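Local structure of uncharacterized protein (Vibrio parahaemolyticus, 1ZBP) at residues 144-157 with 233-246. The protein is of unknown function but belongs to the ImpE family, probably associated with type VI secretion. Residues are numbered along the deposited sequence; the frame is centred on the assembly and turned at random.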
loop_
_atom_site.group_PDB
_atom_site.type_symbol
_atom_site.label_atom_id
_atom_site.label_comp_id
_atom_site.label_asym_id
_atom_site.label_seq_id
_atom_site.Cartn_x
_atom_site.Cartn_y
_atom_site.Cartn_z
ATOM N N ASP A 144 10.418 18.745 5.111
ATOM C CA ASP A 144 9.073 18.194 5.182
ATOM C C ASP A 144 8.839 17.067 4.177
ATOM O O ASP A 144 9.431 17.046 3.099
ATOM C CB ASP A 144 8.058 19.320 4.986
ATOM C CG ASP A 144 6.630 18.891 5.283
ATOM O OD1 ASP A 144 6.445 17.940 6.070
ATOM O OD2 ASP A 144 5.694 19.524 4.748
ATOM N N VAL A 145 7.954 16.144 4.549
ATOM C CA VAL A 145 7.624 14.983 3.735
ATOM C C VAL A 145 6.130 14.642 3.802
ATOM O O VAL A 145 5.518 14.611 4.879
ATOM C CB VAL A 145 8.446 13.754 4.200
ATOM C CG1 VAL A 145 7.938 12.492 3.543
ATOM C CG2 VAL A 145 9.919 13.965 3.836
ATOM N N ARG A 146 5.545 14.363 2.645
ATOM C CA ARG A 146 4.139 14.024 2.598
ATOM C C ARG A 146 3.809 13.318 1.288
ATOM O O ARG A 146 4.488 13.530 0.293
ATOM C CB ARG A 146 3.342 15.310 2.744
ATOM C CG ARG A 146 1.917 15.101 3.134
ATOM C CD ARG A 146 1.003 15.234 1.931
ATOM N NE ARG A 146 1.093 16.541 1.308
ATOM C CZ ARG A 146 0.087 17.099 0.646
ATOM N NH1 ARG A 146 -1.072 16.453 0.534
ATOM N NH2 ARG A 146 0.239 18.302 0.087
ATOM N N ASP A 147 2.784 12.473 1.281
ATOM C CA ASP A 147 2.398 11.785 0.041
ATOM C C ASP A 147 1.659 12.805 -0.842
ATOM O O ASP A 147 0.875 13.605 -0.335
ATOM C CB ASP A 147 1.473 10.602 0.351
ATOM C CG ASP A 147 1.282 9.668 -0.840
ATOM O OD1 ASP A 147 0.946 10.145 -1.944
ATOM O OD2 ASP A 147 1.467 8.446 -0.668
ATOM N N ILE A 148 1.913 12.791 -2.149
ATOM C CA ILE A 148 1.258 13.743 -3.051
ATOM C C ILE A 148 -0.261 13.542 -3.043
ATOM O O ILE A 148 -1.026 14.511 -3.057
ATOM C CB ILE A 148 1.812 13.628 -4.500
ATOM C CG1 ILE A 148 3.258 14.140 -4.541
ATOM C CG2 ILE A 148 0.937 14.448 -5.472
ATOM C CD1 ILE A 148 3.944 13.953 -5.904
ATOM N N ASP A 149 -0.673 12.277 -3.019
ATOM C CA ASP A 149 -2.073 11.852 -2.954
ATOM C C ASP A 149 -2.781 12.638 -1.841
ATOM O O ASP A 149 -2.212 12.824 -0.761
ATOM C CB ASP A 149 -2.108 10.362 -2.609
ATOM C CG ASP A 149 -3.493 9.762 -2.705
ATOM O OD1 ASP A 149 -3.915 9.396 -3.821
ATOM O OD2 ASP A 149 -4.160 9.663 -1.661
ATOM N N ASP A 150 -4.013 13.088 -2.079
ATOM C CA ASP A 150 -4.745 13.852 -1.054
ATOM C C ASP A 150 -5.494 12.996 -0.042
ATOM O O ASP A 150 -5.935 13.498 0.993
ATOM C CB ASP A 150 -5.717 14.828 -1.705
ATOM C CG ASP A 150 -5.026 16.050 -2.232
ATOM O OD1 ASP A 150 -5.465 16.563 -3.287
ATOM O OD2 ASP A 150 -4.047 16.506 -1.590
ATOM N N ARG A 151 -5.641 11.710 -0.343
ATOM C CA ARG A 151 -6.313 10.795 0.571
ATOM C C ARG A 151 -5.319 10.386 1.670
ATOM O O ARG A 151 -5.631 10.443 2.869
ATOM C CB ARG A 151 -6.816 9.557 -0.192
ATOM C CG ARG A 151 -6.986 8.305 0.667
ATOM C CD ARG A 151 -8.444 8.016 0.949
ATOM N NE ARG A 151 -9.193 7.912 -0.298
ATOM C CZ ARG A 151 -8.936 7.017 -1.238
ATOM N NH1 ARG A 151 -7.956 6.150 -1.056
ATOM N NH2 ARG A 151 -9.627 7.008 -2.369
ATOM N N LEU A 152 -4.119 9.985 1.258
ATOM C CA LEU A 152 -3.085 9.564 2.206
ATOM C C LEU A 152 -2.449 10.731 2.963
ATOM O O LEU A 152 -2.176 10.618 4.155
ATOM C CB LEU A 152 -2.008 8.753 1.470
ATOM C CG LEU A 152 -2.128 7.223 1.490
ATOM C CD1 LEU A 152 -3.575 6.786 1.682
ATOM C CD2 LEU A 152 -1.522 6.661 0.217
ATOM N N GLY A 153 -2.213 11.841 2.267
ATOM C CA GLY A 153 -1.622 13.024 2.882
ATOM C C GLY A 153 -0.358 12.807 3.693
ATOM O O GLY A 153 0.688 12.470 3.148
ATOM N N GLY A 154 -0.440 13.004 5.003
ATOM C CA GLY A 154 0.739 12.805 5.825
ATOM C C GLY A 154 0.755 11.423 6.444
ATOM O O GLY A 154 1.272 11.247 7.548
ATOM N N TYR A 155 0.190 10.440 5.750
ATOM C CA TYR A 155 0.130 9.071 6.274
ATOM C C TYR A 155 0.803 8.034 5.379
ATOM O O TYR A 155 0.890 8.211 4.172
ATOM C CB TYR A 155 -1.328 8.627 6.451
ATOM C CG TYR A 155 -2.054 9.277 7.597
ATOM C CD1 TYR A 155 -2.193 8.619 8.816
ATOM C CD2 TYR A 155 -2.600 10.560 7.470
ATOM C CE1 TYR A 155 -2.853 9.215 9.875
ATOM C CE2 TYR A 155 -3.261 11.162 8.532
ATOM C CZ TYR A 155 -3.384 10.486 9.731
ATOM O OH TYR A 155 -4.023 11.091 10.800
ATOM N N ILE A 156 1.304 6.962 5.982
ATOM C CA ILE A 156 1.867 5.877 5.202
ATOM C C ILE A 156 0.963 4.708 5.548
ATOM O O ILE A 156 0.228 4.744 6.556
ATOM C CB ILE A 156 3.326 5.505 5.574
ATOM C CG1 ILE A 156 3.439 5.224 7.071
ATOM C CG2 ILE A 156 4.284 6.578 5.096
ATOM C CD1 ILE A 156 4.681 4.439 7.430
ATOM N N GLU A 157 1.000 3.682 4.707
ATOM C CA GLU A 157 0.166 2.503 4.915
ATOM C C GLU A 157 1.033 1.284 5.259
ATOM O O GLU A 157 2.162 1.138 4.782
ATOM C CB GLU A 157 -0.644 2.213 3.653
ATOM C CG GLU A 157 -1.464 3.399 3.127
ATOM C CD GLU A 157 -2.371 3.012 1.952
ATOM O OE1 GLU A 157 -3.587 2.830 2.144
ATOM O OE2 GLU A 157 -1.876 2.896 0.815
ATOM N N GLU A 233 -9.273 21.036 -5.354
ATOM C CA GLU A 233 -7.836 20.787 -5.389
ATOM C C GLU A 233 -7.507 19.425 -4.764
ATOM O O GLU A 233 -6.438 19.232 -4.198
ATOM C CB GLU A 233 -7.072 21.911 -4.666
ATOM C CG GLU A 233 -7.614 22.310 -3.285
ATOM C CD GLU A 233 -7.465 21.227 -2.221
ATOM O OE1 GLU A 233 -6.319 20.815 -1.936
ATOM O OE2 GLU A 233 -8.498 20.804 -1.657
ATOM N N VAL A 234 -8.437 18.485 -4.877
ATOM C CA VAL A 234 -8.253 17.139 -4.341
ATOM C C VAL A 234 -7.843 16.200 -5.480
ATOM O O VAL A 234 -8.632 15.923 -6.388
ATOM C CB VAL A 234 -9.559 16.610 -3.705
ATOM C CG1 VAL A 234 -9.333 15.244 -3.092
ATOM C CG2 VAL A 234 -10.054 17.591 -2.657
ATOM N N TYR A 235 -6.604 15.718 -5.432
ATOM C CA TYR A 235 -6.082 14.813 -6.455
ATOM C C TYR A 235 -5.746 13.437 -5.868
ATOM O O TYR A 235 -4.953 13.328 -4.934
ATOM C CB TYR A 235 -4.828 15.425 -7.084
ATOM C CG TYR A 235 -5.073 16.755 -7.754
ATOM C CD1 TYR A 235 -5.534 16.821 -9.071
ATOM C CD2 TYR A 235 -4.890 17.954 -7.059
ATOM C CE1 TYR A 235 -5.811 18.053 -9.676
ATOM C CE2 TYR A 235 -5.161 19.186 -7.657
ATOM C CZ TYR A 235 -5.620 19.231 -8.957
ATOM O OH TYR A 235 -5.893 20.448 -9.546
ATOM N N LEU A 236 -6.360 12.388 -6.406
ATOM C CA LEU A 236 -6.090 11.036 -5.928
ATOM C C LEU A 236 -5.005 10.452 -6.813
ATOM O O LEU A 236 -4.667 11.033 -7.824
ATOM C CB LEU A 236 -7.340 10.166 -5.999
ATOM C CG LEU A 236 -8.505 10.594 -5.118
ATOM C CD1 LEU A 236 -9.564 9.496 -5.152
ATOM C CD2 LEU A 236 -8.041 10.838 -3.688
ATOM N N GLY A 237 -4.457 9.305 -6.445
ATOM C CA GLY A 237 -3.402 8.734 -7.258
ATOM C C GLY A 237 -3.748 7.408 -7.884
ATOM O O GLY A 237 -4.735 6.772 -7.516
ATOM N N LEU A 238 -2.930 6.997 -8.844
ATOM C CA LEU A 238 -3.125 5.736 -9.534
ATOM C C LEU A 238 -1.743 5.210 -9.896
ATOM O O LEU A 238 -0.947 5.900 -10.548
ATOM C CB LEU A 238 -3.956 5.932 -10.806
ATOM C CG LEU A 238 -5.341 6.569 -10.661
ATOM C CD1 LEU A 238 -5.949 6.826 -12.032
ATOM C CD2 LEU A 238 -6.232 5.661 -9.847
ATOM N N GLY A 239 -1.451 3.991 -9.469
ATOM C CA GLY A 239 -0.154 3.419 -9.768
ATOM C C GLY A 239 0.865 3.699 -8.677
ATOM O O GLY A 239 0.491 3.934 -7.535
ATOM N N LEU A 240 2.147 3.684 -9.045
ATOM C CA LEU A 240 3.273 3.900 -8.127
ATOM C C LEU A 240 3.170 5.194 -7.297
ATOM O O LEU A 240 2.927 6.255 -7.832
ATOM C CB LEU A 240 4.572 3.900 -8.950
ATOM C CG LEU A 240 5.877 3.875 -8.156
ATOM C CD1 LEU A 240 6.003 2.522 -7.442
ATOM C CD2 LEU A 240 7.062 4.117 -9.085
ATOM N N LYS A 241 3.356 5.109 -5.986
ATOM C CA LYS A 241 3.272 6.300 -5.158
ATOM C C LYS A 241 4.431 7.253 -5.454
ATOM O O LYS A 241 5.526 6.822 -5.828
ATOM C CB LYS A 241 3.249 5.907 -3.671
ATOM C CG LYS A 241 2.033 5.046 -3.274
ATOM C CD LYS A 241 1.949 4.781 -1.765
ATOM C CE LYS A 241 0.723 3.921 -1.412
ATOM N NZ LYS A 241 0.591 3.688 0.069
ATOM N N CYS A 242 4.183 8.548 -5.284
ATOM C CA CYS A 242 5.184 9.588 -5.545
ATOM C C CYS A 242 4.971 10.467 -4.306
ATOM O O CYS A 242 3.841 10.765 -3.971
ATOM C CB CYS A 242 4.841 10.338 -6.872
ATOM S SG CYS A 242 6.236 10.969 -7.988
ATOM N N TRP A 243 6.048 10.839 -3.618
ATOM C CA TRP A 243 5.985 11.657 -2.408
ATOM C C TRP A 243 6.620 13.021 -2.625
ATOM O O TRP A 243 7.539 13.179 -3.428
ATOM C CB TRP A 243 6.727 10.973 -1.232
ATOM C CG TRP A 243 5.991 9.839 -0.553
ATOM C CD1 TRP A 243 4.811 9.285 -0.940
ATOM C CD2 TRP A 243 6.408 9.116 0.622
ATOM N NE1 TRP A 243 4.460 8.266 -0.084
ATOM C CE2 TRP A 243 5.423 8.141 0.884
ATOM C CE3 TRP A 243 7.522 9.198 1.479
ATOM C CZ2 TRP A 243 5.506 7.255 1.957
ATOM C CZ3 TRP A 243 7.609 8.310 2.556
ATOM C CH2 TRP A 243 6.603 7.353 2.782
ATOM N N LEU A 244 6.123 14.000 -1.889
ATOM C CA LEU A 244 6.656 15.347 -1.952
ATOM C C LEU A 244 7.673 15.438 -0.811
ATOM O O LEU A 244 7.292 15.426 0.356
ATOM C CB LEU A 244 5.527 16.351 -1.729
ATOM C CG LEU A 244 5.872 17.832 -1.880
ATOM C CD1 LEU A 244 6.353 18.113 -3.316
ATOM C CD2 LEU A 244 4.635 18.667 -1.559
ATOM N N VAL A 245 8.961 15.499 -1.139
ATOM C CA VAL A 245 10.000 15.601 -0.112
ATOM C C VAL A 245 10.659 16.953 -0.273
ATOM O O VAL A 245 11.407 17.185 -1.226
ATOM C CB VAL A 245 11.094 14.503 -0.249
ATOM C CG1 VAL A 245 10.562 13.162 0.191
ATOM C CG2 VAL A 245 11.562 14.414 -1.680
ATOM N N GLY A 246 10.380 17.853 0.659
ATOM C CA GLY A 246 10.950 19.174 0.544
ATOM C C GLY A 246 10.260 19.937 -0.570
ATOM O O GLY A 246 9.112 20.335 -0.419
HETATM O O HOH W 1 2.304 4.517 2.181
#
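With CG set anti to the backbone N (chi1 -167°), Asp147 carries its carboxylate to the indole of Trp243, whose own CG lies anti to the carbonyl carbon (chi1 -77°). The two side chains meet at the last bridge of antiparallel strands 140-147 and 242-245, neighbours in the large sheet of the ImpE-family region. NE1 of Trp243 gives a weak, bent bond to OD2 of Asp147 at 3.1 Å, the carboxylate turned 57° from the ring plane; OD1 bonds Tyr210 and takes the amide of Asp149, an Asx turn that starts the loop. The broad indole also suits its buried place by giving CH2 to CG2 of Ile156, 3.4 Å off, and CE3 to CG1 of Val145. Arg146 and Leu244 form a hydrogen-bonded pair, Leu244 N meeting Arg146 O at 2.8 Å; on the face of Val145 and Val245, the branched side chains lie side by side.

In the loop after Asp147, short acidic side chains serve as acceptors for backbone amides. Asp150 OD1 receives Tyr235 N at 2.6 Å, while Asp150 N returns a bond to Tyr235 O, so Asp150 grips Tyr235 through both backbone and side chain. Asp149 turns OD1 to Gly237 N in a weak bond and uses OD2 for the amides of Arg151 and Leu152, bracing the loop internally. Gly237, with no CB, lets OD1 come up close to its amide.

Lys241, extended beyond CG, is long enough to bring a buried ammonium to Glu157, whose carboxylate also pairs with Arg81; this probably stabilises the acid's negative charge. NZ reaches the anti lone pair of Glu157 OE2 at 2.7 Å, and a water accepting from Lys241 NZ at 2.8 Å also accepts from Glu157 N.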